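Local coordinates for ABC-type transport system, molybdenum-specific extracellular solute-binding protein (Clostridium difficile, PDB 4KD5), which probably binds molybdate or tungstate outside the cell and hands the oxyanion to an ABC transporter for uptake, at residues A[18-21]-A[22-25]; A[220-223]-A[224-227]; A[209-212]-A[213-217]; A[200-203]-A[204-207]; A[47-51]-A[52-56]. All blocks are in the same frame, centred on the assembly; numbering follows the deposited sequence.

Contact 1. Residues A[18-21]-A[22-25]; sequences EAMA and KIEE
Ala19 and Ile23 are joined by the regular i to i+4 bond of an alpha helix: Ile23 N meets Ala19 O at 3.1 Å. The same oxygen takes a weak second bond from Lys22 N. One residue on, Glu24 N reaches Met20 O at 3.0 Å, and Glu25 N makes a weak bond to Ala21 O.

Apolar contact is lighter. Met20, present as selenomethionine, bends twice, and its CE meets Ile23 CG2 at 4.1 Å where the two side chains pass at a slant. Ile23 sets CG1 beside its own N (chi1 -71°), which lays that carbon 3.3 Å from Ala19 O and leaves CG2 for the selenomethionine. Branched Ile23 also packs on Ile223 and Phe224 of helix 218-226 and on Phe211 of helix 205-215, while small Ala19 lets Phe224 come close.

Of the charged side chains, Glu24 lies along strand 34-41, against Leu36 and Val38, with OE2 3.3 Å from Met20 O but not hydrogen-bonded to it. Lys22 heads outward, where a long basic chain can reach weak, long ion pairs with Glu26 and Glu226. An amphipathic helix of this kind is the crossover of a beta-alpha-beta unit, here between parallel strands 6-13 and 34-41 of the type 2 periplasmic binding protein fold, close to Ser15 of the predicted molybdate site.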
loop_
_atom_site.group_PDB
_atom_site.type_symbol
_atom_site.label_atom_id
_atom_site.label_comp_id
_atom_site.label_asym_id
_atom_site.label_seq_id
_atom_site.Cartn_x
_atom_site.Cartn_y
_atom_site.Cartn_z
ATOM N N GLU A 18 6.003 -23.878 -13.009
ATOM C CA GLU A 18 4.675 -24.411 -13.295
ATOM C C GLU A 18 3.624 -23.871 -12.330
ATOM O O GLU A 18 2.478 -23.652 -12.714
ATOM C CB GLU A 18 4.688 -25.944 -13.290
ATOM C CG GLU A 18 5.726 -26.564 -14.219
ATOM C CD GLU A 18 7.081 -26.738 -13.556
ATOM O OE1 GLU A 18 7.178 -27.539 -12.604
ATOM O OE2 GLU A 18 8.046 -26.071 -13.983
ATOM N N ALA A 19 4.017 -23.640 -11.084
ATOM C CA ALA A 19 3.090 -23.114 -10.085
ATOM C C ALA A 19 2.811 -21.627 -10.296
ATOM O O ALA A 19 1.682 -21.165 -10.123
ATOM C CB ALA A 19 3.618 -23.355 -8.686
HETATM N N MSE A 20 3.850 -20.886 -10.674
HETATM C CA MSE A 20 3.763 -19.434 -10.828
HETATM C C MSE A 20 2.870 -19.015 -11.988
HETATM O O MSE A 20 2.364 -17.894 -12.018
HETATM C CB MSE A 20 5.155 -18.827 -11.003
HETATM C CG MSE A 20 6.058 -18.957 -9.792
HETATM SE SE MSE A 20 5.239 -18.357 -8.140
HETATM C CE MSE A 20 5.084 -16.478 -8.566
ATOM N N ALA A 21 2.680 -19.915 -12.946
ATOM C CA ALA A 21 1.791 -19.649 -14.072
ATOM C C ALA A 21 0.325 -19.640 -13.637
ATOM O O ALA A 21 -0.461 -18.815 -14.103
ATOM C CB ALA A 21 2.019 -20.664 -15.172
ATOM N N LYS A 22 -0.043 -20.561 -12.754
ATOM C CA LYS A 22 -1.395 -20.590 -12.204
ATOM C C LYS A 22 -1.571 -19.443 -11.208
ATOM O O LYS A 22 -2.673 -18.925 -11.041
ATOM C CB LYS A 22 -1.671 -21.938 -11.534
ATOM C CG LYS A 22 -3.089 -22.124 -11.016
ATOM C CD LYS A 22 -4.081 -22.327 -12.153
ATOM C CE LYS A 22 -5.233 -23.238 -11.741
ATOM N NZ LYS A 22 -6.015 -22.725 -10.583
ATOM N N ILE A 23 -0.479 -19.051 -10.557
ATOM C CA ILE A 23 -0.485 -17.890 -9.666
ATOM C C ILE A 23 -0.796 -16.594 -10.435
ATOM O O ILE A 23 -1.536 -15.731 -9.952
ATOM C CB ILE A 23 0.863 -17.746 -8.912
ATOM C CG1 ILE A 23 1.031 -18.853 -7.864
ATOM C CG2 ILE A 23 0.978 -16.377 -8.262
ATOM C CD1 ILE A 23 0.045 -18.779 -6.714
ATOM N N GLU A 24 -0.237 -16.469 -11.637
ATOM C CA GLU A 24 -0.447 -15.283 -12.465
ATOM C C GLU A 24 -1.895 -15.132 -12.929
ATOM O O GLU A 24 -2.496 -14.073 -12.762
ATOM C CB GLU A 24 0.500 -15.298 -13.673
ATOM C CG GLU A 24 1.825 -14.591 -13.452
ATOM C CD GLU A 24 2.842 -14.888 -14.543
ATOM O OE1 GLU A 24 3.233 -13.949 -15.268
ATOM O OE2 GLU A 24 3.255 -16.060 -14.668
ATOM N N GLU A 25 -2.449 -16.194 -13.509
ATOM C CA GLU A 25 -3.823 -16.162 -14.012
ATOM C C GLU A 25 -4.844 -15.998 -12.889
ATOM O O GLU A 25 -5.925 -15.451 -13.099
ATOM C CB GLU A 25 -4.133 -17.412 -14.850
ATOM C CG GLU A 25 -4.848 -18.540 -14.098
ATOM C CD GLU A 25 -6.283 -18.729 -14.561
ATOM O OE1 GLU A 25 -6.866 -19.803 -14.296
ATOM O OE2 GLU A 25 -6.833 -17.798 -15.186
#

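Contact 2. Residues A[220-223]-A[224-227]; sequences GQKI and FEEF
Phe224 leans back over the preceding turn, its CD2 coming within 3.2 Å of Gly220 O. With CG beside its own N (chi1 -74°), the ring hangs past this carbonyl obliquely, while Phe224 N hydrogen-bonds to the same oxygen, also at 3.2 Å. Gly220, without a side chain, presents its carbonyl to the ring, which is buried against Leu84 and Val85 of strand 82-94.

Phe227 has a similar first torsion (-66°) but meets its carbonyl differently. Its edge is turned to Ile223 O, which lies in the ring plane, 3.1 Å from CD2, so the weakly positive C-H rim faces the oxygen. Ile223 CG2 adds a loose apolar contact with CE2 at 4.4 Å; the isoleucine chain otherwise runs toward helix 17-28.

Glu225 and Glu226 run extended back along the preceding turn, Glu225 CG 3.3 Å from Gln221 O and Glu226 CG 3.3 Å from Lys222 O. Acidic residues suit this face, which is partly exposed at Glu225 and exposed at Glu226. Gln221, in contrast, is buried, and its NE2 is satisfied by Leu215 O and Leu84 O. The backbone tightens at the end: Glu226 N bonds to Ile223 O at 3.1 Å and only weakly to Lys222 O. Such i to i+3 bonding is typical of a helix's last turn, here that of the last helix, 218-226.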
loop_
_atom_site.group_PDB
_atom_site.type_symbol
_atom_site.label_atom_id
_atom_site.label_comp_id
_atom_site.label_asym_id
_atom_site.label_seq_id
_atom_site.Cartn_x
_atom_site.Cartn_y
_atom_site.Cartn_z
ATOM N N GLY A 220 -3.938 -19.097 -2.477
ATOM C CA GLY A 220 -2.609 -19.145 -3.065
ATOM C C GLY A 220 -1.847 -20.385 -2.630
ATOM O O GLY A 220 -1.179 -21.028 -3.443
ATOM N N GLN A 221 -1.949 -20.719 -1.346
ATOM C CA GLN A 221 -1.354 -21.939 -0.816
ATOM C C GLN A 221 -1.916 -23.176 -1.511
ATOM O O GLN A 221 -1.166 -24.089 -1.861
ATOM C CB GLN A 221 -1.579 -22.025 0.696
ATOM C CG GLN A 221 -0.745 -21.050 1.506
ATOM C CD GLN A 221 0.729 -21.394 1.500
ATOM O OE1 GLN A 221 1.174 -22.276 2.234
ATOM N NE2 GLN A 221 1.496 -20.702 0.663
ATOM N N LYS A 222 -3.231 -23.199 -1.714
ATOM C CA LYS A 222 -3.881 -24.309 -2.411
ATOM C C LYS A 222 -3.430 -24.442 -3.864
ATOM O O LYS A 222 -3.505 -25.524 -4.443
ATOM C CB LYS A 222 -5.409 -24.187 -2.342
ATOM C CG LYS A 222 -6.009 -24.513 -0.982
ATOM C CD LYS A 222 -7.529 -24.607 -1.057
ATOM C CE LYS A 222 -8.154 -24.773 0.322
ATOM N NZ LYS A 222 -9.642 -24.904 0.250
ATOM N N ILE A 223 -2.976 -23.340 -4.451
ATOM C CA ILE A 223 -2.437 -23.363 -5.808
ATOM C C ILE A 223 -1.087 -24.080 -5.829
ATOM O O ILE A 223 -0.835 -24.921 -6.692
ATOM C CB ILE A 223 -2.309 -21.940 -6.398
ATOM C CG1 ILE A 223 -3.687 -21.404 -6.786
ATOM C CG2 ILE A 223 -1.403 -21.931 -7.616
ATOM C CD1 ILE A 223 -3.644 -20.023 -7.392
ATOM N N PHE A 224 -0.232 -23.758 -4.865
ATOM C CA PHE A 224 1.065 -24.409 -4.755
ATOM C C PHE A 224 0.920 -25.897 -4.432
ATOM O O PHE A 224 1.793 -26.692 -4.770
ATOM C CB PHE A 224 1.929 -23.716 -3.694
ATOM C CG PHE A 224 2.480 -22.385 -4.126
ATOM C CD1 PHE A 224 3.459 -22.308 -5.103
ATOM C CD2 PHE A 224 2.035 -21.212 -3.536
ATOM C CE1 PHE A 224 3.974 -21.080 -5.496
ATOM C CE2 PHE A 224 2.548 -19.986 -3.923
ATOM C CZ PHE A 224 3.520 -19.923 -4.906
ATOM N N GLU A 225 -0.184 -26.269 -3.789
ATOM C CA GLU A 225 -0.444 -27.668 -3.442
ATOM C C GLU A 225 -0.949 -28.499 -4.628
ATOM O O GLU A 225 -0.894 -29.729 -4.605
ATOM C CB GLU A 225 -1.386 -27.759 -2.230
ATOM C CG GLU A 225 -0.767 -27.224 -0.940
ATOM C CD GLU A 225 -1.793 -26.933 0.143
ATOM O OE1 GLU A 225 -2.970 -27.312 -0.029
ATOM O OE2 GLU A 225 -1.419 -26.320 1.167
ATOM N N GLU A 226 -1.439 -27.822 -5.663
ATOM C CA GLU A 226 -1.786 -28.488 -6.914
ATOM C C GLU A 226 -0.520 -28.985 -7.596
ATOM O O GLU A 226 -0.548 -29.925 -8.383
ATOM C CB GLU A 226 -2.517 -27.522 -7.856
ATOM C CG GLU A 226 -3.850 -27.000 -7.349
ATOM C CD GLU A 226 -4.423 -25.907 -8.239
ATOM O OE1 GLU A 226 -3.860 -25.669 -9.327
ATOM O OE2 GLU A 226 -5.432 -25.283 -7.850
ATOM N N PHE A 227 0.594 -28.335 -7.288
ATOM C CA PHE A 227 1.846 -28.619 -7.971
ATOM C C PHE A 227 2.821 -29.401 -7.093
ATOM O O PHE A 227 4.017 -29.475 -7.387
ATOM C CB PHE A 227 2.465 -27.318 -8.504
ATOM C CG PHE A 227 1.654 -26.669 -9.598
ATOM C CD1 PHE A 227 1.911 -26.960 -10.929
ATOM C CD2 PHE A 227 0.624 -25.789 -9.297
ATOM C CE1 PHE A 227 1.162 -26.378 -11.941
ATOM C CE2 PHE A 227 -0.129 -25.202 -10.305
ATOM C CZ PHE A 227 0.142 -25.497 -11.628
#

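Contact 3. Residues A[209-212]-A[213-217]; sequences KKFE and EFLLS
Phe211 and Phe214 both swing CG anti to the backbone N (chi1 174° and 171°), so that their rings sit on one flank of the alpha helix 205-215, CE1 of Phe211 meeting CD2 of Phe214 at 4.3 Å. Leu215, one turn after Phe211, holds CG beside its own N instead (chi1 -57°). This carries the branch over a face of the Phe211 ring, offset toward its rim, with CD2 3.8 Å from Phe211 CZ. The aromatic and branched chains are suited to this buried flank, where Ile23 of helix 17-28 packs against Phe214 and Leu215, and Tyr27 meets both rings.

Glu212 and Leu216 run side by side in the same direction, Leu216 CD1 lying 3.8 Å from Glu212 OE1. Behind them Leu216 N bonds to Glu212 O at 3.1 Å, as Glu213 N does to Lys209 O at 3.0 Å; the bonds to Lys210 O and Phe211 O are weak. Glu213 bends outward and, in the conformer given, its OE2 is hydrogen-bonded to Ser32 OG of the second subunit.

Beyond the helix, Ser217 occupies the N-cap of helix 218-226. A small hydroxyl fits this junction: Ser217 OG makes a weak capping bond with Gly220 N, and its single proton has two oxygens within reach, Lys29 O of the second subunit and Phe214 O, the latter 2.6 Å from OG.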
loop_
_atom_site.group_PDB
_atom_site.type_symbol
_atom_site.label_atom_id
_atom_site.label_comp_id
_atom_site.label_asym_id
_atom_site.label_seq_id
_atom_site.Cartn_x
_atom_site.Cartn_y
_atom_site.Cartn_z
ATOM N N LYS A 209 4.069 -6.348 -1.361
ATOM C CA LYS A 209 3.565 -6.917 -0.117
ATOM C C LYS A 209 2.185 -7.533 -0.311
ATOM O O LYS A 209 1.871 -8.577 0.254
ATOM C CB LYS A 209 3.497 -5.846 0.978
ATOM C CG LYS A 209 4.837 -5.304 1.449
ATOM C CD LYS A 209 4.684 -4.592 2.801
ATOM C CE LYS A 209 5.969 -3.877 3.213
ATOM N NZ LYS A 209 5.996 -3.481 4.655
ATOM N N LYS A 210 1.358 -6.868 -1.110
ATOM C CA LYS A 210 0.006 -7.347 -1.377
ATOM C C LYS A 210 0.011 -8.618 -2.221
ATOM O O LYS A 210 -0.805 -9.509 -2.011
ATOM C CB LYS A 210 -0.835 -6.262 -2.056
ATOM C CG LYS A 210 -1.740 -5.473 -1.117
ATOM C CD LYS A 210 -0.960 -4.752 -0.027
ATOM C CE LYS A 210 -1.886 -3.952 0.883
ATOM N NZ LYS A 210 -2.905 -4.808 1.561
ATOM N N PHE A 211 0.928 -8.700 -3.180
ATOM C CA PHE A 211 1.051 -9.914 -3.976
ATOM C C PHE A 211 1.643 -11.049 -3.157
ATOM O O PHE A 211 1.315 -12.213 -3.372
ATOM C CB PHE A 211 1.883 -9.693 -5.240
ATOM C CG PHE A 211 2.151 -10.960 -6.007
ATOM C CD1 PHE A 211 1.105 -11.678 -6.571
ATOM C CD2 PHE A 211 3.443 -11.438 -6.155
ATOM C CE1 PHE A 211 1.348 -12.851 -7.274
ATOM C CE2 PHE A 211 3.691 -12.608 -6.858
ATOM C CZ PHE A 211 2.643 -13.313 -7.417
ATOM N N GLU A 212 2.525 -10.713 -2.222
ATOM C CA GLU A 212 3.105 -11.721 -1.341
ATOM C C GLU A 212 2.027 -12.327 -0.447
ATOM O O GLU A 212 2.035 -13.530 -0.181
ATOM C CB GLU A 212 4.232 -11.131 -0.484
ATOM C CG GLU A 212 4.931 -12.168 0.390
ATOM C CD GLU A 212 5.941 -11.568 1.351
ATOM O OE1 GLU A 212 6.045 -12.086 2.480
ATOM O OE2 GLU A 212 6.635 -10.598 0.982
ATOM N N GLU A 213 1.095 -11.503 0.019
ATOM C CA GLU A 213 0.036 -12.020 0.882
ATOM C C GLU A 213 -0.965 -12.899 0.138
ATOM O O GLU A 213 -1.651 -13.708 0.752
ATOM C CB GLU A 213 -0.664 -10.899 1.655
ATOM C CG GLU A 213 -0.312 -10.871 3.144
ATOM C CD GLU A 213 -0.723 -12.141 3.882
ATOM O OE1 GLU A 213 -0.128 -12.426 4.942
ATOM O OE2 GLU A 213 -1.642 -12.849 3.415
ATOM N N PHE A 214 -1.036 -12.758 -1.181
ATOM C CA PHE A 214 -1.862 -13.657 -1.979
ATOM C C PHE A 214 -1.227 -15.042 -1.982
ATOM O O PHE A 214 -1.914 -16.057 -1.912
ATOM C CB PHE A 214 -2.019 -13.155 -3.416
ATOM C CG PHE A 214 -2.675 -14.148 -4.331
ATOM C CD1 PHE A 214 -4.025 -14.443 -4.203
ATOM C CD2 PHE A 214 -1.944 -14.789 -5.322
ATOM C CE1 PHE A 214 -4.637 -15.363 -5.045
ATOM C CE2 PHE A 214 -2.547 -15.708 -6.169
ATOM C CZ PHE A 214 -3.898 -15.995 -6.030
ATOM N N LEU A 215 0.098 -15.060 -2.063
ATOM C CA LEU A 215 0.864 -16.298 -2.049
ATOM C C LEU A 215 0.710 -17.015 -0.711
ATOM O O LEU A 215 0.631 -18.241 -0.659
ATOM C CB LEU A 215 2.342 -16.002 -2.321
ATOM C CG LEU A 215 2.685 -15.265 -3.613
ATOM C CD1 LEU A 215 4.184 -15.007 -3.722
ATOM C CD2 LEU A 215 2.204 -16.056 -4.811
ATOM N N LEU A 216 0.656 -16.236 0.365
ATOM C CA LEU A 216 0.560 -16.775 1.717
ATOM C C LEU A 216 -0.892 -17.033 2.112
ATOM O O LEU A 216 -1.170 -17.517 3.210
ATOM C CB LEU A 216 1.227 -15.823 2.715
ATOM C CG LEU A 216 2.696 -15.486 2.463
ATOM C CD1 LEU A 216 3.162 -14.339 3.340
ATOM C CD2 LEU A 216 3.578 -16.705 2.696
ATOM N N SER A 217 -1.817 -16.715 1.210
ATOM C CA SER A 217 -3.245 -16.888 1.482
ATOM C C SER A 217 -3.717 -18.312 1.199
ATOM O O SER A 217 -3.026 -19.081 0.525
ATOM C CB SER A 217 -4.072 -15.896 0.663
ATOM O OG SER A 217 -4.170 -16.310 -0.687
#

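Contact 4. Residues A[200-203]-A[204-207]; sequences KASK and NVDA. With FMT (formic acid), chain F; FMT (formic acid), chain H.
Ser202 OG accepts the N-H of Asn204 at 3.0 Å, in a fairly straight bond (153°). The hydroxyl gets there because OG stands anti to the backbone N of Ser202 (chi1 167°), beside the carbonyl carbon and so on the side toward which the chain continues. Serine suits the place: its short arm reaches a backbone N-H two residues ahead. Against the same residue, Ser202 O receives the CG2 methyl of Val205 at 3.5 Å, a packing contact that lays the first helical side chain on the loop. Although Asn204 stands at the N-cap of helix 205-215, its side chain makes no capping bond.

Further out, Ser202 OG is also hydrogen-bonded to Asp57 OD1, so two partners hold the hydroxyl in position. Lys200 ties the start of the loop to Leu75 through the backbone, while Asn204 and Ala207 rest on Val6 and Leu8 of strand 6-13.

Two formic acid molecules, probably from the crystallisation liquor, lie against the backbone. O1 of the formic acid of chain H takes the N-H of Ala201, with Ala201 N at 2.8 Å. O1 of the formic acid of chain F takes a weak bond from Ala207 N at 3.4 Å, near the helix's N-terminal end, whose partial positive charge would be expected to attract an anion. The bond from Asn204 N to Ser202 OG defines an ST turn, which here leads strand 193-198 round into helix 205-215.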
loop_
_atom_site.group_PDB
_atom_site.type_symbol
_atom_site.label_atom_id
_atom_site.label_comp_id
_atom_site.label_asym_id
_atom_site.label_seq_id
_atom_site.Cartn_x
_atom_site.Cartn_y
_atom_site.Cartn_z
ATOM N N LYS A 200 14.075 -4.514 -1.016
ATOM C CA LYS A 200 14.140 -3.174 -0.426
ATOM C C LYS A 200 14.147 -2.061 -1.473
ATOM O O LYS A 200 13.470 -1.045 -1.319
ATOM C CB LYS A 200 15.384 -3.065 0.461
ATOM C CG LYS A 200 15.493 -1.775 1.252
ATOM C CD LYS A 200 14.460 -1.723 2.360
ATOM C CE LYS A 200 15.078 -1.206 3.650
ATOM N NZ LYS A 200 16.287 -1.987 4.036
ATOM N N ALA A 201 14.906 -2.266 -2.544
ATOM C CA ALA A 201 15.053 -1.249 -3.585
ATOM C C ALA A 201 13.826 -1.112 -4.479
ATOM O O ALA A 201 13.764 -0.211 -5.316
ATOM C CB ALA A 201 16.276 -1.524 -4.426
ATOM N N SER A 202 12.868 -2.019 -4.315
ATOM C CA SER A 202 11.644 -1.999 -5.116
ATOM C C SER A 202 10.929 -0.657 -5.031
ATOM O O SER A 202 10.852 -0.047 -3.963
ATOM C CB SER A 202 10.697 -3.105 -4.660
ATOM O OG SER A 202 9.412 -2.919 -5.206
ATOM N N LYS A 203 10.411 -0.201 -6.163
ATOM C CA LYS A 203 9.669 1.051 -6.219
ATOM C C LYS A 203 8.179 0.806 -6.032
ATOM O O LYS A 203 7.374 1.733 -6.090
ATOM C CB LYS A 203 9.942 1.769 -7.542
ATOM C CG LYS A 203 11.241 2.562 -7.557
ATOM C CD LYS A 203 11.968 2.424 -8.887
ATOM C CE LYS A 203 12.553 3.755 -9.340
ATOM N NZ LYS A 203 13.334 4.429 -8.268
ATOM N N ASN A 204 7.823 -0.454 -5.812
ATOM C CA ASN A 204 6.447 -0.828 -5.521
ATOM C C ASN A 204 6.373 -1.790 -4.337
ATOM O O ASN A 204 5.880 -2.912 -4.471
ATOM C CB ASN A 204 5.780 -1.448 -6.756
ATOM C CG ASN A 204 5.625 -0.462 -7.890
ATOM O OD1 ASN A 204 6.436 -0.431 -8.815
ATOM N ND2 ASN A 204 4.577 0.355 -7.827
ATOM N N VAL A 205 6.862 -1.338 -3.185
ATOM C CA VAL A 205 6.900 -2.162 -1.982
ATOM C C VAL A 205 5.516 -2.660 -1.580
ATOM O O VAL A 205 5.320 -3.854 -1.362
ATOM C CB VAL A 205 7.585 -1.425 -0.810
ATOM C CG1 VAL A 205 7.500 -2.241 0.465
ATOM C CG2 VAL A 205 9.035 -1.145 -1.134
ATOM N N ASP A 206 4.555 -1.747 -1.506
ATOM C CA ASP A 206 3.189 -2.101 -1.126
ATOM C C ASP A 206 2.501 -3.057 -2.102
ATOM O O ASP A 206 1.875 -4.030 -1.685
ATOM C CB ASP A 206 2.343 -0.841 -0.910
ATOM C CG ASP A 206 2.478 -0.286 0.498
ATOM O OD1 ASP A 206 3.351 0.580 0.722
ATOM O OD2 ASP A 206 1.708 -0.722 1.381
ATOM N N ALA A 207 2.622 -2.790 -3.398
ATOM C CA ALA A 207 2.080 -3.702 -4.403
ATOM C C ALA A 207 2.724 -5.087 -4.285
ATOM O O ALA A 207 2.081 -6.107 -4.539
ATOM C CB ALA A 207 2.284 -3.140 -5.790
HETATM C C FMT F . 2.297 0.527 -4.870
HETATM O O1 FMT F . 3.442 0.338 -4.459
HETATM O O2 FMT F . 1.282 0.261 -4.226
HETATM C C FMT H . 17.896 -4.423 -3.159
HETATM O O1 FMT H . 17.215 -3.773 -2.363
HETATM O O2 FMT H . 18.335 -3.997 -4.228
#

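Contact 5. Residues A[47-51]-A[52-56]; sequences QQQIE and QGAPC
Gln49 meets Ala54 at once: its CB lies 3.9 Å from the Ala54 CB methyl, the two set together where the chain folds back on the end of the helix. CG then stays beside the backbone N (chi1 -72°), and a second bend swings the rest of the chain toward Gln52. CD lies 3.6 Å from Gln52 OE1. At the end, NE2 is 3.1 Å from Gln52 OE1 and 3.5 Å from Gln52 NE2, while OE1 passes near the Ala54 methyl. The two side chains cross, and their amide planes stand nearly perpendicular, 79° apart. Glutamine suits this surface, having flexible polar ends on a chain whose inner carbons can still pack.

Beneath the side chain, Gln49 O is the hub of a Schellman motif that ends helix 43-52. Ala54 N bonds to it at 2.9 Å, Gln52 N and Gly53 N add weak bonds to the same oxygen, and Gly53 N makes another weak bond to Ile50 O at 3.3 Å. Gly53 turns the chain with a positive phi of 104°, where a side chain would be pressed against the preceding carbonyl oxygen; glycine escapes that conflict. Small Ala54 then fits against the last turn, and Pro55 centres an inverse gamma turn leading toward strand 58-60.

On another side of the helix, Gln47 NE2 reaches Glu51 OE2 at 3.1 Å, the acceptor lying in the glutamine's amide plane but approached from above the carboxylate. Glu73 brings a like charge close to Glu51. Gln52 O accepts a hydrogen bond from Asn39 ND2 of the third subunit.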
loop_
_atom_site.group_PDB
_atom_site.type_symbol
_atom_site.label_atom_id
_atom_site.label_comp_id
_atom_site.label_asym_id
_atom_site.label_seq_id
_atom_site.Cartn_x
_atom_site.Cartn_y
_atom_site.Cartn_z
ATOM N N GLN A 47 20.418 -13.868 -6.409
ATOM C CA GLN A 47 20.917 -13.086 -5.280
ATOM C C GLN A 47 21.917 -12.030 -5.747
ATOM O O GLN A 47 21.856 -10.875 -5.321
ATOM C CB GLN A 47 21.576 -14.012 -4.250
ATOM C CG GLN A 47 22.347 -13.293 -3.151
ATOM C CD GLN A 47 23.261 -14.221 -2.369
ATOM O OE1 GLN A 47 23.054 -15.433 -2.333
ATOM N NE2 GLN A 47 24.284 -13.652 -1.740
ATOM N N GLN A 48 22.825 -12.435 -6.633
ATOM C CA GLN A 48 23.862 -11.547 -7.158
ATOM C C GLN A 48 23.279 -10.354 -7.915
ATOM O O GLN A 48 23.757 -9.232 -7.768
ATOM C CB GLN A 48 24.826 -12.334 -8.055
ATOM C CG GLN A 48 25.643 -13.380 -7.312
ATOM C CD GLN A 48 25.979 -14.589 -8.167
ATOM O OE1 GLN A 48 26.286 -15.663 -7.647
ATOM N NE2 GLN A 48 25.925 -14.420 -9.483
ATOM N N GLN A 49 22.247 -10.600 -8.717
ATOM C CA GLN A 49 21.586 -9.530 -9.465
ATOM C C GLN A 49 20.955 -8.495 -8.539
ATOM O O GLN A 49 21.086 -7.291 -8.760
ATOM C CB GLN A 49 20.531 -10.105 -10.415
ATOM C CG GLN A 49 21.107 -10.833 -11.613
ATOM C CD GLN A 49 22.025 -9.956 -12.443
ATOM O OE1 GLN A 49 21.605 -8.930 -12.979
ATOM N NE2 GLN A 49 23.290 -10.352 -12.544
ATOM N N ILE A 50 20.265 -8.973 -7.509
ATOM C CA ILE A 50 19.683 -8.100 -6.497
ATOM C C ILE A 50 20.790 -7.304 -5.799
ATOM O O ILE A 50 20.605 -6.137 -5.451
ATOM C CB ILE A 50 18.861 -8.915 -5.473
ATOM C CG1 ILE A 50 17.702 -9.622 -6.174
ATOM C CG2 ILE A 50 18.336 -8.034 -4.356
ATOM C CD1 ILE A 50 16.879 -10.505 -5.264
ATOM N N GLU A 51 21.947 -7.937 -5.616
ATOM C CA GLU A 51 23.100 -7.278 -5.009
ATOM C C GLU A 51 23.713 -6.234 -5.940
ATOM O O GLU A 51 24.336 -5.284 -5.476
ATOM C CB GLU A 51 24.158 -8.310 -4.587
ATOM C CG GLU A 51 23.784 -9.158 -3.376
ATOM C CD GLU A 51 24.721 -10.341 -3.165
ATOM O OE1 GLU A 51 25.131 -10.966 -4.165
ATOM O OE2 GLU A 51 25.044 -10.652 -1.999
ATOM N N GLN A 52 23.546 -6.422 -7.247
ATOM C CA GLN A 52 24.047 -5.471 -8.238
ATOM C C GLN A 52 23.092 -4.290 -8.390
ATOM O O GLN A 52 23.472 -3.234 -8.894
ATOM C CB GLN A 52 24.264 -6.156 -9.597
ATOM C CG GLN A 52 25.379 -7.198 -9.606
ATOM C CD GLN A 52 25.401 -8.045 -10.869
ATOM O OE1 GLN A 52 24.815 -7.680 -11.888
ATOM N NE2 GLN A 52 26.079 -9.186 -10.801
ATOM N N GLY A 53 21.849 -4.478 -7.958
ATOM C CA GLY A 53 20.851 -3.426 -8.036
ATOM C C GLY A 53 19.846 -3.611 -9.157
ATOM O O GLY A 53 19.234 -2.647 -9.616
ATOM N N ALA A 54 19.680 -4.854 -9.601
ATOM C CA ALA A 54 18.686 -5.179 -10.617
ATOM C C ALA A 54 17.292 -4.955 -10.053
ATOM O O ALA A 54 16.982 -5.410 -8.949
ATOM C CB ALA A 54 18.842 -6.613 -11.073
ATOM N N PRO A 55 16.439 -4.267 -10.824
ATOM C CA PRO A 55 15.110 -3.841 -10.367
ATOM C C PRO A 55 14.135 -4.996 -10.157
ATOM O O PRO A 55 13.279 -5.259 -11.009
ATOM C CB PRO A 55 14.622 -2.940 -11.504
ATOM C CG PRO A 55 15.360 -3.416 -12.710
ATOM C CD PRO A 55 16.709 -3.856 -12.215
ATOM N N CYS A 56 14.268 -5.680 -9.029
ATOM C CA CYS A 56 13.367 -6.771 -8.689
ATOM C C CYS A 56 12.459 -6.340 -7.549
ATOM O O CYS A 56 12.868 -5.577 -6.680
ATOM C CB CYS A 56 14.165 -8.015 -8.302
ATOM S SG CYS A 56 15.140 -8.708 -9.651
#

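How the contacts relate
All five contacts are local and follow in series, so none encloses or crosses another. From the N terminus, contact 1 lies on helix 17-28 and contact 5 closes the end of helix 43-52. Much later, contact 4 leads into helix 205-215, contact 3 continues and ends it, and contact 2 occupies helix 218-226. Contacts 1, 2 and 3 meet in space: their three helices come together around Ile23, and Phe224 of contact 2 packs on Leu215 of contact 3, joining an early helix to the two last ones. Contacts 4 and 5 meet lightly through Ser202 and Cys56, bringing the two loops together; their centres are about 14 Å apart, whereas those of contacts 2 and 5 are about 28 Å apart.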